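PDB 5FA9: peptide methionine sulfoxide reductase MsrA from Treponema denticola ATCC 35405, which probably repairs oxidised proteins by reducing both stereoisomers of methionine sulfoxide back to methionine, as a bifunctional fusion of MsrA and MsrB. Local coordinates for residues B[267-272]-B[283-287]; B[193-199]-B[229-233]; B[201-206]-B[290-294]; B[295-299]-B[308-312]; B[65-70]-B[106-110]. The protein carries 2 engineered substitutions. All coordinates share one frame; numbering follows the deposited sequence.

Contact 1 (B[267-272]-B[283-287]); sequences HLGHVF and RYSIN. Engineered in segment 283-287: Ser285 (natural residue Cys).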
# COMPACT_ATOMS: atom_id res chain seq x y z
N HIS B 267 20.38 -23.41 -11.75
CA HIS B 267 20.68 -22.00 -11.98
C HIS B 267 19.80 -21.44 -13.10
O HIS B 267 19.67 -22.04 -14.16
CB HIS B 267 22.16 -21.82 -12.33
CG HIS B 267 22.50 -20.44 -12.82
ND1 HIS B 267 22.59 -19.36 -11.97
CD2 HIS B 267 22.77 -19.98 -14.06
CE1 HIS B 267 22.91 -18.28 -12.67
NE2 HIS B 267 23.02 -18.63 -13.94
N LEU B 268 19.21 -20.28 -12.85
CA LEU B 268 18.32 -19.65 -13.82
C LEU B 268 18.91 -18.35 -14.36
O LEU B 268 18.84 -18.08 -15.56
CB LEU B 268 16.95 -19.39 -13.19
CG LEU B 268 16.25 -20.61 -12.58
CD1 LEU B 268 14.93 -20.21 -11.97
CD2 LEU B 268 16.06 -21.69 -13.63
N GLY B 269 19.48 -17.56 -13.46
CA GLY B 269 20.08 -16.29 -13.85
C GLY B 269 20.26 -15.36 -12.66
O GLY B 269 20.61 -15.81 -11.57
N HIS B 270 20.02 -14.07 -12.88
CA HIS B 270 20.18 -13.08 -11.82
C HIS B 270 19.00 -12.12 -11.77
O HIS B 270 18.31 -11.92 -12.78
CB HIS B 270 21.48 -12.30 -12.01
CG HIS B 270 22.69 -13.16 -12.15
ND1 HIS B 270 23.04 -13.78 -13.34
CD2 HIS B 270 23.64 -13.51 -11.26
CE1 HIS B 270 24.15 -14.47 -13.17
NE2 HIS B 270 24.54 -14.33 -11.91
N VAL B 271 18.77 -11.53 -10.61
CA VAL B 271 17.72 -10.53 -10.45
C VAL B 271 18.34 -9.17 -10.12
O VAL B 271 19.14 -9.04 -9.19
CB VAL B 271 16.70 -10.93 -9.36
CG1 VAL B 271 17.39 -11.32 -8.07
CG2 VAL B 271 15.69 -9.81 -9.14
N PHE B 272 17.96 -8.16 -10.89
CA PHE B 272 18.49 -6.81 -10.69
C PHE B 272 17.41 -5.86 -10.21
O PHE B 272 16.23 -6.21 -10.18
CB PHE B 272 19.12 -6.30 -11.99
CG PHE B 272 20.20 -7.19 -12.54
CD1 PHE B 272 21.51 -7.05 -12.12
CD2 PHE B 272 19.90 -8.17 -13.47
CE1 PHE B 272 22.50 -7.88 -12.62
CE2 PHE B 272 20.88 -9.00 -13.97
CZ PHE B 272 22.19 -8.85 -13.55
N ARG B 283 14.07 -6.66 -12.15
CA ARG B 283 14.37 -7.27 -13.44
C ARG B 283 14.96 -8.66 -13.25
O ARG B 283 16.12 -8.81 -12.85
CB ARG B 283 15.33 -6.40 -14.25
CG ARG B 283 15.80 -7.05 -15.55
CD ARG B 283 16.58 -6.07 -16.42
NE ARG B 283 17.82 -5.64 -15.78
CZ ARG B 283 19.03 -6.09 -16.12
NH1 ARG B 283 19.16 -6.99 -17.08
NH2 ARG B 283 20.10 -5.64 -15.49
N TYR B 284 14.16 -9.68 -13.53
CA TYR B 284 14.64 -11.06 -13.47
C TYR B 284 15.25 -11.45 -14.81
O TYR B 284 14.54 -11.74 -15.77
CB TYR B 284 13.50 -12.01 -13.11
CG TYR B 284 13.06 -11.92 -11.66
CD1 TYR B 284 12.18 -10.93 -11.24
CD2 TYR B 284 13.52 -12.83 -10.72
CE1 TYR B 284 11.77 -10.85 -9.92
CE2 TYR B 284 13.12 -12.75 -9.40
CZ TYR B 284 12.25 -11.76 -9.00
OH TYR B 284 11.85 -11.69 -7.69
N SER B 285 16.58 -11.46 -14.86
CA SER B 285 17.28 -11.85 -16.08
C SER B 285 17.52 -13.36 -16.07
O SER B 285 18.32 -13.87 -15.29
CB SER B 285 18.61 -11.10 -16.20
OG SER B 285 19.14 -11.20 -17.51
N ILE B 286 16.81 -14.06 -16.95
CA ILE B 286 16.83 -15.52 -16.95
C ILE B 286 17.27 -16.08 -18.29
O ILE B 286 16.81 -15.64 -19.34
CB ILE B 286 15.43 -16.09 -16.60
CG1 ILE B 286 14.90 -15.45 -15.32
CG2 ILE B 286 15.48 -17.60 -16.47
CD1 ILE B 286 15.74 -15.73 -14.09
N ASN B 287 18.17 -17.06 -18.26
CA ASN B 287 18.60 -17.75 -19.47
C ASN B 287 17.45 -18.53 -20.08
O ASN B 287 16.77 -19.30 -19.40
CB ASN B 287 19.77 -18.69 -19.17
CG ASN B 287 20.98 -17.96 -18.63
OD1 ASN B 287 21.76 -17.37 -19.38
ND2 ASN B 287 21.16 -18.00 -17.31
O HOH W 1 23.23 -16.86 -15.66
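The guanidinium of Arg283 lies almost parallel to the Phe272 ring, with planes 8° apart and NH2 over one face toward the rim, 3.2 Å from Phe272 CD2. Arginine suits the place because its long chain can turn back: CG stands opposite the backbone N (chi1 174°), and the bend at chi3 (64°) brings the head across the phenyl, while Asp274 holds NE in a salt bridge. Engineered Ser285 puts its CB at the edge of the same ring, 3.8 Å from Phe272 CE2. The two strands form an antiparallel hairpin within the beta-sheet core of the MsrB (SelR) domain. On the other sheet face, Val271 CG2 sits centrally over the Tyr284 ring, 3.8 Å from its centroid, a CH-pi contact; the tyrosine OH is hydrogen-bonded to Tyr246 OH. Near a classic bulge at Leu268 and Gly269, Leu268 O is gripped twice, by Asn287 N (3.0 Å) and, from above the carbonyl plane, by Asn287 ND2 (2.9 Å). Glycine suits position 269 because a CB there would hit Ser285 O.

Contact 2 (B[193-199]-B[229-233]); sequences TERPFTS and GCGWP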
# COMPACT_ATOMS: atom_id res chain seq x y z
N THR B 193 26.20 -18.92 -18.48
CA THR B 193 25.33 -17.87 -18.99
C THR B 193 25.35 -17.86 -20.51
O THR B 193 26.40 -17.64 -21.12
CB THR B 193 25.72 -16.48 -18.46
OG1 THR B 193 25.54 -16.44 -17.04
CG2 THR B 193 24.87 -15.40 -19.11
N GLU B 194 24.19 -18.09 -21.12
CA GLU B 194 24.07 -18.07 -22.57
C GLU B 194 24.42 -16.69 -23.10
O GLU B 194 24.20 -15.68 -22.42
CB GLU B 194 22.65 -18.47 -22.99
CG GLU B 194 21.59 -17.45 -22.62
CD GLU B 194 20.18 -17.94 -22.87
OE1 GLU B 194 19.99 -19.16 -23.06
OE2 GLU B 194 19.25 -17.11 -22.87
N ARG B 195 24.96 -16.63 -24.31
CA ARG B 195 25.32 -15.34 -24.90
C ARG B 195 24.06 -14.58 -25.26
O ARG B 195 23.06 -15.18 -25.66
CB ARG B 195 26.22 -15.52 -26.13
CG ARG B 195 27.05 -16.79 -26.12
CD ARG B 195 27.98 -16.88 -27.33
NE ARG B 195 27.37 -16.37 -28.56
CZ ARG B 195 27.75 -15.25 -29.17
NH1 ARG B 195 28.74 -14.52 -28.66
NH2 ARG B 195 27.15 -14.87 -30.28
N PRO B 196 24.09 -13.24 -25.09
CA PRO B 196 22.94 -12.36 -25.33
C PRO B 196 22.30 -12.53 -26.71
O PRO B 196 23.00 -12.81 -27.68
CB PRO B 196 23.55 -10.96 -25.20
CG PRO B 196 24.72 -11.13 -24.32
CD PRO B 196 25.25 -12.51 -24.56
N PHE B 197 20.98 -12.40 -26.76
CA PHE B 197 20.20 -12.41 -28.01
C PHE B 197 20.27 -13.74 -28.76
O PHE B 197 19.91 -13.80 -29.94
CB PHE B 197 20.66 -11.27 -28.93
CG PHE B 197 20.63 -9.91 -28.29
CD1 PHE B 197 19.46 -9.17 -28.26
CD2 PHE B 197 21.77 -9.37 -27.72
CE1 PHE B 197 19.43 -7.92 -27.67
CE2 PHE B 197 21.75 -8.12 -27.13
CZ PHE B 197 20.58 -7.39 -27.11
N THR B 198 20.73 -14.79 -28.10
CA THR B 198 20.86 -16.09 -28.74
C THR B 198 19.65 -16.99 -28.48
O THR B 198 19.36 -17.89 -29.27
CB THR B 198 22.13 -16.83 -28.28
OG1 THR B 198 22.12 -16.98 -26.86
CG2 THR B 198 23.37 -16.07 -28.70
N SER B 199 18.95 -16.75 -27.38
CA SER B 199 17.80 -17.57 -27.02
C SER B 199 16.57 -17.21 -27.85
O SER B 199 16.34 -16.05 -28.17
CB SER B 199 17.48 -17.42 -25.53
OG SER B 199 16.34 -18.19 -25.19
N GLY B 229 16.13 -5.33 -23.27
CA GLY B 229 17.11 -4.96 -24.27
C GLY B 229 18.52 -5.43 -23.96
O GLY B 229 19.48 -4.99 -24.58
N CYS B 230 18.64 -6.34 -22.99
CA CYS B 230 19.95 -6.83 -22.58
C CYS B 230 20.27 -8.19 -23.19
O CYS B 230 21.34 -8.76 -22.93
CB CYS B 230 20.02 -6.92 -21.05
SG CYS B 230 19.88 -5.32 -20.22
N GLY B 231 19.36 -8.71 -24.01
CA GLY B 231 19.61 -9.94 -24.74
C GLY B 231 19.13 -11.21 -24.06
O GLY B 231 19.26 -12.30 -24.61
N TRP B 232 18.56 -11.08 -22.87
CA TRP B 232 18.03 -12.23 -22.15
C TRP B 232 16.55 -12.06 -21.84
O TRP B 232 16.08 -10.93 -21.68
CB TRP B 232 18.80 -12.47 -20.85
CG TRP B 232 20.24 -12.83 -21.05
CD1 TRP B 232 20.73 -14.03 -21.48
CD2 TRP B 232 21.37 -11.99 -20.80
NE1 TRP B 232 22.10 -13.98 -21.53
CE2 TRP B 232 22.52 -12.75 -21.12
CE3 TRP B 232 21.53 -10.68 -20.35
CZ2 TRP B 232 23.81 -12.23 -20.99
CZ3 TRP B 232 22.81 -10.17 -20.22
CH2 TRP B 232 23.93 -10.94 -20.55
N PRO B 233 15.80 -13.17 -21.77
CA PRO B 233 14.42 -13.16 -21.29
C PRO B 233 14.31 -12.48 -19.93
O PRO B 233 14.97 -12.91 -18.98
CB PRO B 233 14.07 -14.64 -21.20
CG PRO B 233 14.91 -15.29 -22.24
CD PRO B 233 16.20 -14.51 -22.26
O HOH W 2 19.51 -14.97 -24.88
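Gly231 CA is centred over one face of the Phe197 ring, 3.4 Å from its centroid, a close CH-pi contact that a glycine permits because no side chain stands between. The Trp232 indole has Pro196 over one face, with Pro196 CG 3.6 Å from Trp232 CZ2. At the indole edge Glu194 O lies in the ring plane and accepts from Trp232 NE1, 2.8 Å away, so the bond fixes the rotation of the ring; Trp232 CG, opposite the carbonyl carbon (chi1 -64°), helps bring that edge there. Pro196 and Phe197 are the central residues of a type II turn from Arg195 to Thr198, which packs here on the Gly-Cys-Gly-Trp-Pro loop of the MsrB domain; proline suits the first central place, whose phi is near -60°. Phe197 N then reaches a lone pair of Gly231 O, 2.8 Å away. A water donates to that same Gly231 O and to Glu194 OE2, and accepts from Ser199 N. The Glu194 carboxylate, nearly coplanar with the indole, is also held by the backbone nitrogens of Gly288 and Ala289.

Contact 3 (B[201-206]-B[290-294]); sequences YDKFDA and ALRFI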
# COMPACT_ATOMS: atom_id res chain seq x y z
N TYR B 201 13.69 -17.36 -26.76
CA TYR B 201 12.75 -16.75 -25.83
C TYR B 201 13.08 -15.28 -25.55
O TYR B 201 12.41 -14.64 -24.75
CB TYR B 201 12.72 -17.53 -24.51
CG TYR B 201 12.20 -18.94 -24.66
CD1 TYR B 201 11.27 -19.26 -25.64
CD2 TYR B 201 12.63 -19.96 -23.81
CE1 TYR B 201 10.78 -20.55 -25.77
CE2 TYR B 201 12.14 -21.25 -23.94
CZ TYR B 201 11.22 -21.54 -24.92
OH TYR B 201 10.74 -22.82 -25.05
N ASP B 202 14.11 -14.76 -26.20
CA ASP B 202 14.50 -13.37 -26.00
C ASP B 202 13.46 -12.42 -26.60
O ASP B 202 12.77 -11.71 -25.86
CB ASP B 202 15.87 -13.09 -26.62
CG ASP B 202 16.34 -11.67 -26.40
OD1 ASP B 202 16.14 -11.14 -25.29
OD2 ASP B 202 16.91 -11.07 -27.34
N LYS B 203 13.35 -12.42 -27.92
CA LYS B 203 12.29 -11.67 -28.59
C LYS B 203 11.07 -12.57 -28.76
O LYS B 203 10.88 -13.17 -29.81
CB LYS B 203 12.76 -11.14 -29.94
CG LYS B 203 14.10 -10.41 -29.89
CD LYS B 203 14.06 -9.23 -28.93
CE LYS B 203 15.42 -8.55 -28.83
NZ LYS B 203 15.55 -7.74 -27.59
N PHE B 204 10.26 -12.64 -27.71
CA PHE B 204 9.15 -13.59 -27.65
C PHE B 204 8.07 -13.09 -26.71
O PHE B 204 8.36 -12.67 -25.59
CB PHE B 204 9.68 -14.96 -27.21
CG PHE B 204 8.72 -16.09 -27.42
CD1 PHE B 204 8.66 -16.74 -28.65
CD2 PHE B 204 7.89 -16.52 -26.40
CE1 PHE B 204 7.78 -17.78 -28.85
CE2 PHE B 204 7.01 -17.57 -26.60
CZ PHE B 204 6.95 -18.20 -27.82
N ASP B 205 6.81 -13.12 -27.15
CA ASP B 205 5.73 -12.49 -26.41
C ASP B 205 4.44 -13.31 -26.45
O ASP B 205 3.35 -12.81 -26.15
CB ASP B 205 5.48 -11.07 -26.93
CG ASP B 205 4.61 -10.24 -26.00
OD1 ASP B 205 4.74 -10.40 -24.77
OD2 ASP B 205 3.80 -9.43 -26.50
N ALA B 206 4.52 -14.57 -26.82
CA ALA B 206 3.35 -15.41 -26.86
C ALA B 206 2.82 -15.65 -25.46
O ALA B 206 3.55 -15.57 -24.52
CB ALA B 206 3.65 -16.71 -27.57
N ALA B 290 17.32 -22.31 -19.78
CA ALA B 290 16.85 -22.88 -18.52
C ALA B 290 15.33 -23.01 -18.49
O ALA B 290 14.76 -23.56 -17.54
CB ALA B 290 17.33 -22.04 -17.35
N LEU B 291 14.67 -22.49 -19.52
CA LEU B 291 13.21 -22.46 -19.55
C LEU B 291 12.60 -23.28 -20.68
O LEU B 291 13.20 -23.44 -21.75
CB LEU B 291 12.72 -21.01 -19.65
CG LEU B 291 13.23 -20.04 -18.58
CD1 LEU B 291 12.76 -18.63 -18.87
CD2 LEU B 291 12.79 -20.49 -17.19
N ARG B 292 11.40 -23.79 -20.44
CA ARG B 292 10.59 -24.43 -21.47
C ARG B 292 9.24 -23.73 -21.56
O ARG B 292 8.47 -23.73 -20.60
CB ARG B 292 10.41 -25.92 -21.17
CG ARG B 292 9.53 -26.65 -22.17
CD ARG B 292 9.45 -28.13 -21.85
NE ARG B 292 8.18 -28.72 -22.27
CZ ARG B 292 7.24 -29.14 -21.43
NH1 ARG B 292 7.42 -29.03 -20.12
NH2 ARG B 292 6.12 -29.67 -21.90
N PHE B 293 8.94 -23.15 -22.72
CA PHE B 293 7.70 -22.40 -22.89
C PHE B 293 6.52 -23.30 -23.19
O PHE B 293 6.60 -24.21 -24.02
CB PHE B 293 7.85 -21.36 -24.00
CG PHE B 293 6.59 -20.59 -24.29
CD1 PHE B 293 6.16 -19.60 -23.42
CD2 PHE B 293 5.84 -20.86 -25.42
CE1 PHE B 293 5.01 -18.89 -23.68
CE2 PHE B 293 4.68 -20.15 -25.68
CZ PHE B 293 4.26 -19.16 -24.81
N ILE B 294 5.41 -23.04 -22.50
CA ILE B 294 4.18 -23.80 -22.70
C ILE B 294 3.03 -22.85 -23.02
O ILE B 294 2.58 -22.10 -22.16
CB ILE B 294 3.82 -24.63 -21.45
CG1 ILE B 294 4.99 -25.55 -21.08
CG2 ILE B 294 2.55 -25.43 -21.69
CD1 ILE B 294 4.67 -26.53 -19.99
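Tyr201 reaches across to strand 291-295, and its side chain meets first Leu291 and then Phe293. CB points toward the strand, and with CG opposite the carbonyl carbon (chi1 -65°) the ring extends to it. CD2 comes within 4.3 Å of Leu291 CB. One atom further, CE2 presents the ring edge to Leu291 O, 3.3 Å away and near the ring plane. On the other side of the ring CE1 touches Phe293 CB at 3.5 Å, and CZ packs on that same carbon. At the tip OH accepts the backbone hydrogen of Phe293 N, the N and O 3.0 Å apart, in a nearly straight bond (164°). Tyrosine suits this place because one flat side chain supplies both apolar cover and an acceptor. Beyond it, Phe204 turns its edge to the Phe293 face in a T-shaped stack, centroids 4.8 Å apart and planes at 77°, while Ala206 CB closes on Phe293 CZ at 3.7 Å. Tyr210 of strand 208-212 adds its ring to the group. The arrangement is that of an outer strand of a three-stranded antiparallel sheet in the MsrB domain, whose N-H at Phe293, turned away from strand 208-212, is taken up by a side-chain hydroxyl.

Contact 4 (B[295-299]-B[308-312]); sequences PYDKM and LPYVK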
# COMPACT_ATOMS: atom_id res chain seq x y z
N PRO B 295 2.55 -22.89 -24.28
CA PRO B 295 1.47 -22.02 -24.75
C PRO B 295 0.21 -22.13 -23.90
O PRO B 295 -0.08 -23.21 -23.38
CB PRO B 295 1.21 -22.52 -26.18
CG PRO B 295 2.49 -23.17 -26.59
CD PRO B 295 3.04 -23.79 -25.34
N TYR B 296 -0.52 -21.02 -23.76
CA TYR B 296 -1.74 -20.98 -22.96
C TYR B 296 -2.76 -22.02 -23.41
O TYR B 296 -3.43 -22.65 -22.59
CB TYR B 296 -2.35 -19.58 -23.01
CG TYR B 296 -3.59 -19.41 -22.15
CD1 TYR B 296 -3.49 -19.16 -20.79
CD2 TYR B 296 -4.86 -19.50 -22.71
CE1 TYR B 296 -4.61 -19.00 -20.01
CE2 TYR B 296 -5.99 -19.34 -21.93
CZ TYR B 296 -5.86 -19.09 -20.58
OH TYR B 296 -6.98 -18.94 -19.80
N ASP B 297 -2.87 -22.19 -24.73
CA ASP B 297 -3.82 -23.13 -25.31
C ASP B 297 -3.51 -24.58 -24.93
O ASP B 297 -4.41 -25.42 -24.86
CB ASP B 297 -3.84 -22.99 -26.83
CG ASP B 297 -4.43 -21.67 -27.29
OD1 ASP B 297 -5.05 -20.98 -26.46
OD2 ASP B 297 -4.27 -21.33 -28.48
N LYS B 298 -2.24 -24.87 -24.69
CA LYS B 298 -1.80 -26.23 -24.41
C LYS B 298 -1.54 -26.47 -22.93
O LYS B 298 -1.20 -27.59 -22.52
CB LYS B 298 -0.54 -26.56 -25.22
CG LYS B 298 -0.63 -26.14 -26.68
CD LYS B 298 0.32 -26.94 -27.55
CE LYS B 298 0.24 -26.50 -29.00
NZ LYS B 298 0.41 -25.02 -29.14
N MET B 299 -1.69 -25.43 -22.12
CA MET B 299 -1.43 -25.51 -20.69
C MET B 299 -2.32 -26.53 -19.98
O MET B 299 -1.84 -27.34 -19.20
CB MET B 299 -1.60 -24.14 -20.03
CG MET B 299 -0.39 -23.23 -20.18
SD MET B 299 -0.60 -21.65 -19.33
CE MET B 299 -0.87 -22.21 -17.65
N LEU B 308 -3.45 -21.14 -15.12
CA LEU B 308 -4.09 -20.28 -16.12
C LEU B 308 -4.29 -18.82 -15.67
O LEU B 308 -4.04 -17.91 -16.46
CB LEU B 308 -5.43 -20.88 -16.54
CG LEU B 308 -5.40 -22.26 -17.20
CD1 LEU B 308 -6.81 -22.73 -17.53
CD2 LEU B 308 -4.53 -22.24 -18.45
N PRO B 309 -4.75 -18.58 -14.43
CA PRO B 309 -4.96 -17.17 -14.05
C PRO B 309 -3.69 -16.32 -14.02
O PRO B 309 -3.79 -15.10 -14.10
CB PRO B 309 -5.56 -17.28 -12.64
CG PRO B 309 -6.20 -18.61 -12.61
CD PRO B 309 -5.28 -19.49 -13.39
N TYR B 310 -2.53 -16.95 -13.91
CA TYR B 310 -1.27 -16.21 -13.90
C TYR B 310 -0.95 -15.67 -15.29
O TYR B 310 -0.18 -14.71 -15.43
CB TYR B 310 -0.12 -17.09 -13.39
CG TYR B 310 -0.28 -17.50 -11.94
CD1 TYR B 310 -0.14 -16.58 -10.92
CD2 TYR B 310 -0.57 -18.82 -11.61
CE1 TYR B 310 -0.28 -16.95 -9.59
CE2 TYR B 310 -0.71 -19.20 -10.29
CZ TYR B 310 -0.57 -18.27 -9.29
OH TYR B 310 -0.71 -18.65 -7.97
N VAL B 311 -1.54 -16.28 -16.31
CA VAL B 311 -1.38 -15.81 -17.68
C VAL B 311 -2.49 -14.84 -18.04
O VAL B 311 -2.24 -13.77 -18.59
CB VAL B 311 -1.37 -16.98 -18.68
CG1 VAL B 311 -1.14 -16.46 -20.10
CG2 VAL B 311 -0.32 -18.00 -18.30
N LYS B 312 -3.72 -15.22 -17.72
CA LYS B 312 -4.89 -14.38 -17.98
C LYS B 312 -5.70 -14.15 -16.71
O LYS B 312 -6.65 -14.88 -16.43
CB LYS B 312 -5.77 -15.01 -19.06
CG LYS B 312 -5.14 -15.11 -20.43
CD LYS B 312 -6.10 -15.73 -21.43
CE LYS B 312 -5.47 -15.83 -22.81
NZ LYS B 312 -5.43 -14.50 -23.49
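Tyr296 and Met299 meet Leu308, Val311 and Lys312 where two short helical turns pack against each other near the C-terminus, the first following directly on strand 291-295. No hydrogen bond joins the two turns, so side-chain packing carries the contact. Its aromatic part is the Tyr296 ring. The methylenes of Lys312 run over one face, with CD 3.8 Å from the centroid in a CH-pi contact, offset toward the rim. Lysine is apt here because its aliphatic stem can cover a ring while its ammonium goes elsewhere: NZ forms a salt bridge with Glu207, and any cation-pi attraction to Tyr296 is weak, NZ being 5.2 Å from the centroid. The remaining contacts are van der Waals packing of branched and flexible side chains. The Leu308 side chain crosses that of Tyr296 at about a right angle, CD2 3.6 Å from Tyr296 CE1, and Val311 CG1 meets Tyr296 CD1 at the same distance. Met299 and Leu308 lie alongside with their ends pointing opposite ways; the methionine chain is straight at chi2 and bends only at chi3 (59°), which brings CE to within 3.7 Å of Leu308 CD2. Its sulfur, SD, rests against Val311 CG2 at 3.8 Å. Ile209 of strand 208-212 touches Met299 and Val311. Within the second turn, Leu308 O accepts from both Val311 N and Lys312 N, while lying in the ring plane at the edge of Tyr296, 3.8 Å from CE1.

Contact 5 (B[65-70]-B[106-110]); sequences LQELLA and EINSF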
# COMPACT_ATOMS: atom_id res chain seq x y z
N LEU B 65 -2.27 -11.03 -6.85
CA LEU B 65 -3.63 -11.26 -6.37
C LEU B 65 -4.07 -12.69 -6.68
O LEU B 65 -4.81 -13.31 -5.92
CB LEU B 65 -4.60 -10.26 -6.99
CG LEU B 65 -6.07 -10.38 -6.59
CD1 LEU B 65 -6.23 -10.25 -5.09
CD2 LEU B 65 -6.91 -9.34 -7.32
N GLN B 66 -3.60 -13.20 -7.82
CA GLN B 66 -3.92 -14.56 -8.25
C GLN B 66 -3.44 -15.60 -7.24
O GLN B 66 -4.18 -16.52 -6.89
CB GLN B 66 -3.31 -14.84 -9.63
CG GLN B 66 -4.08 -14.23 -10.80
CD GLN B 66 -4.17 -12.72 -10.72
OE1 GLN B 66 -3.18 -12.03 -10.45
NE2 GLN B 66 -5.37 -12.18 -10.95
N GLU B 67 -2.21 -15.44 -6.77
CA GLU B 67 -1.66 -16.37 -5.79
C GLU B 67 -2.37 -16.24 -4.45
O GLU B 67 -2.65 -17.24 -3.79
CB GLU B 67 -0.15 -16.15 -5.61
CG GLU B 67 0.47 -17.05 -4.55
CD GLU B 67 1.98 -16.93 -4.48
OE1 GLU B 67 2.58 -17.49 -3.53
OE2 GLU B 67 2.57 -16.27 -5.36
N LEU B 68 -2.67 -15.01 -4.05
CA LEU B 68 -3.36 -14.75 -2.79
C LEU B 68 -4.74 -15.40 -2.77
O LEU B 68 -5.16 -15.97 -1.76
CB LEU B 68 -3.49 -13.25 -2.54
CG LEU B 68 -2.22 -12.52 -2.12
CD1 LEU B 68 -2.53 -11.06 -1.82
CD2 LEU B 68 -1.59 -13.19 -0.91
N LEU B 69 -5.45 -15.32 -3.89
CA LEU B 69 -6.76 -15.94 -4.00
C LEU B 69 -6.63 -17.45 -4.09
O LEU B 69 -7.51 -18.19 -3.66
CB LEU B 69 -7.52 -15.39 -5.21
CG LEU B 69 -7.94 -13.92 -5.11
CD1 LEU B 69 -8.71 -13.49 -6.35
CD2 LEU B 69 -8.75 -13.68 -3.85
N ALA B 70 -5.51 -17.91 -4.64
CA ALA B 70 -5.21 -19.33 -4.70
C ALA B 70 -5.00 -19.88 -3.29
O ALA B 70 -5.51 -20.95 -2.95
CB ALA B 70 -3.99 -19.60 -5.56
N GLU B 106 -10.62 -9.26 -11.95
CA GLU B 106 -9.66 -10.29 -11.56
C GLU B 106 -10.28 -11.25 -10.55
O GLU B 106 -10.13 -12.47 -10.66
CB GLU B 106 -8.39 -9.67 -10.99
CG GLU B 106 -7.52 -8.95 -12.01
CD GLU B 106 -6.27 -8.36 -11.40
OE1 GLU B 106 -5.46 -9.13 -10.84
OE2 GLU B 106 -6.09 -7.12 -11.47
N ILE B 107 -10.97 -10.70 -9.56
CA ILE B 107 -11.62 -11.50 -8.53
C ILE B 107 -12.72 -12.37 -9.12
O ILE B 107 -12.80 -13.56 -8.84
CB ILE B 107 -12.22 -10.61 -7.42
CG1 ILE B 107 -11.11 -9.83 -6.71
CG2 ILE B 107 -12.99 -11.46 -6.41
CD1 ILE B 107 -11.62 -8.81 -5.72
N ASN B 108 -13.57 -11.77 -9.95
CA ASN B 108 -14.67 -12.49 -10.58
C ASN B 108 -14.18 -13.62 -11.48
O ASN B 108 -14.74 -14.72 -11.48
CB ASN B 108 -15.55 -11.54 -11.39
CG ASN B 108 -16.35 -10.60 -10.51
OD1 ASN B 108 -16.73 -10.95 -9.39
ND2 ASN B 108 -16.63 -9.41 -11.02
N SER B 109 -13.13 -13.35 -12.25
CA SER B 109 -12.56 -14.35 -13.15
C SER B 109 -12.00 -15.54 -12.39
O SER B 109 -12.10 -16.68 -12.84
CB SER B 109 -11.46 -13.73 -14.01
OG SER B 109 -11.98 -12.71 -14.85
N PHE B 110 -11.40 -15.28 -11.23
CA PHE B 110 -10.79 -16.34 -10.43
C PHE B 110 -11.84 -17.23 -9.79
O PHE B 110 -11.65 -18.44 -9.66
CB PHE B 110 -9.86 -15.75 -9.36
CG PHE B 110 -8.85 -16.72 -8.84
CD1 PHE B 110 -9.15 -17.55 -7.77
CD2 PHE B 110 -7.59 -16.81 -9.42
CE1 PHE B 110 -8.22 -18.45 -7.29
CE2 PHE B 110 -6.66 -17.71 -8.94
CZ PHE B 110 -6.97 -18.53 -7.87
O HOH W 3 -7.68 -13.51 -11.59
O HOH W 4 -2.55 -9.09 -10.75
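Gln66 and Glu106 make the polar half of a packing between helices 65-74 and 104-115 in the MsrA domain; the axes of segments 65-70 and 106-110 run at 46° to each other and approach to 10.6 Å. Gln66 NE2 donates to Glu106 OE1 over 3.1 Å in a nearly straight bond (172°). The acceptor lies in the amide plane, and OE1 uses its anti lone pair, away from the other carboxylate oxygen. A glutamine can do this because its chain bends at chi2, carrying the amide across to the neighbouring helix. Two waters complete the polar group: one accepts from Gln66 NE2 and donates to Glu106 O at 2.8 Å, and the other donates to both Gln66 OE1 and Glu106 OE1. The apolar half centres on Phe110. A chi1 of -160° swings its ring away from its own backbone N toward helix 65-74, where Leu69 CB lies over one face, 3.9 Å from the centroid, a CH-pi contact. Ala70, small enough for close approach, puts CB 3.9 Å from Phe110 CZ, and Gln66 O comes within 3.4 Å of Phe110 CE2. Leu65 CD2 and Leu69 CD1 lean on Ile107 alongside, and Ile96 of strand 95-98 backs both Leu69 and Ile107. The link is an amide-carboxyl hydrogen bond, with Glu106 probably ionised, and sharing OE1 between an N-H and a water would be expected to ease its charge at the watered edge of an otherwise buried contact.

In the fold
Contact 5 comes first along the chain and lies in the MsrA domain, whereas contacts 1, 2 and 3 belong to the MsrB domain and contact 4 to the C-terminal turns that follow it. Contacts 1 and 2 have centres about 11 Å apart and touch through Asn287 and Glu194; the centres of contacts 2 and 3 are about 12 Å apart, and their segments alternate along the chain. Strand 283-286 of contact 1 leads to strand 291-295 of contact 3, which runs straight on into the first turn of contact 4. The second turn, through Pro309 and Tyr310, packs on helix 65-74; the centres of contacts 4 and 5 are about 14 Å apart, so the C-terminal turns bridge the two domains.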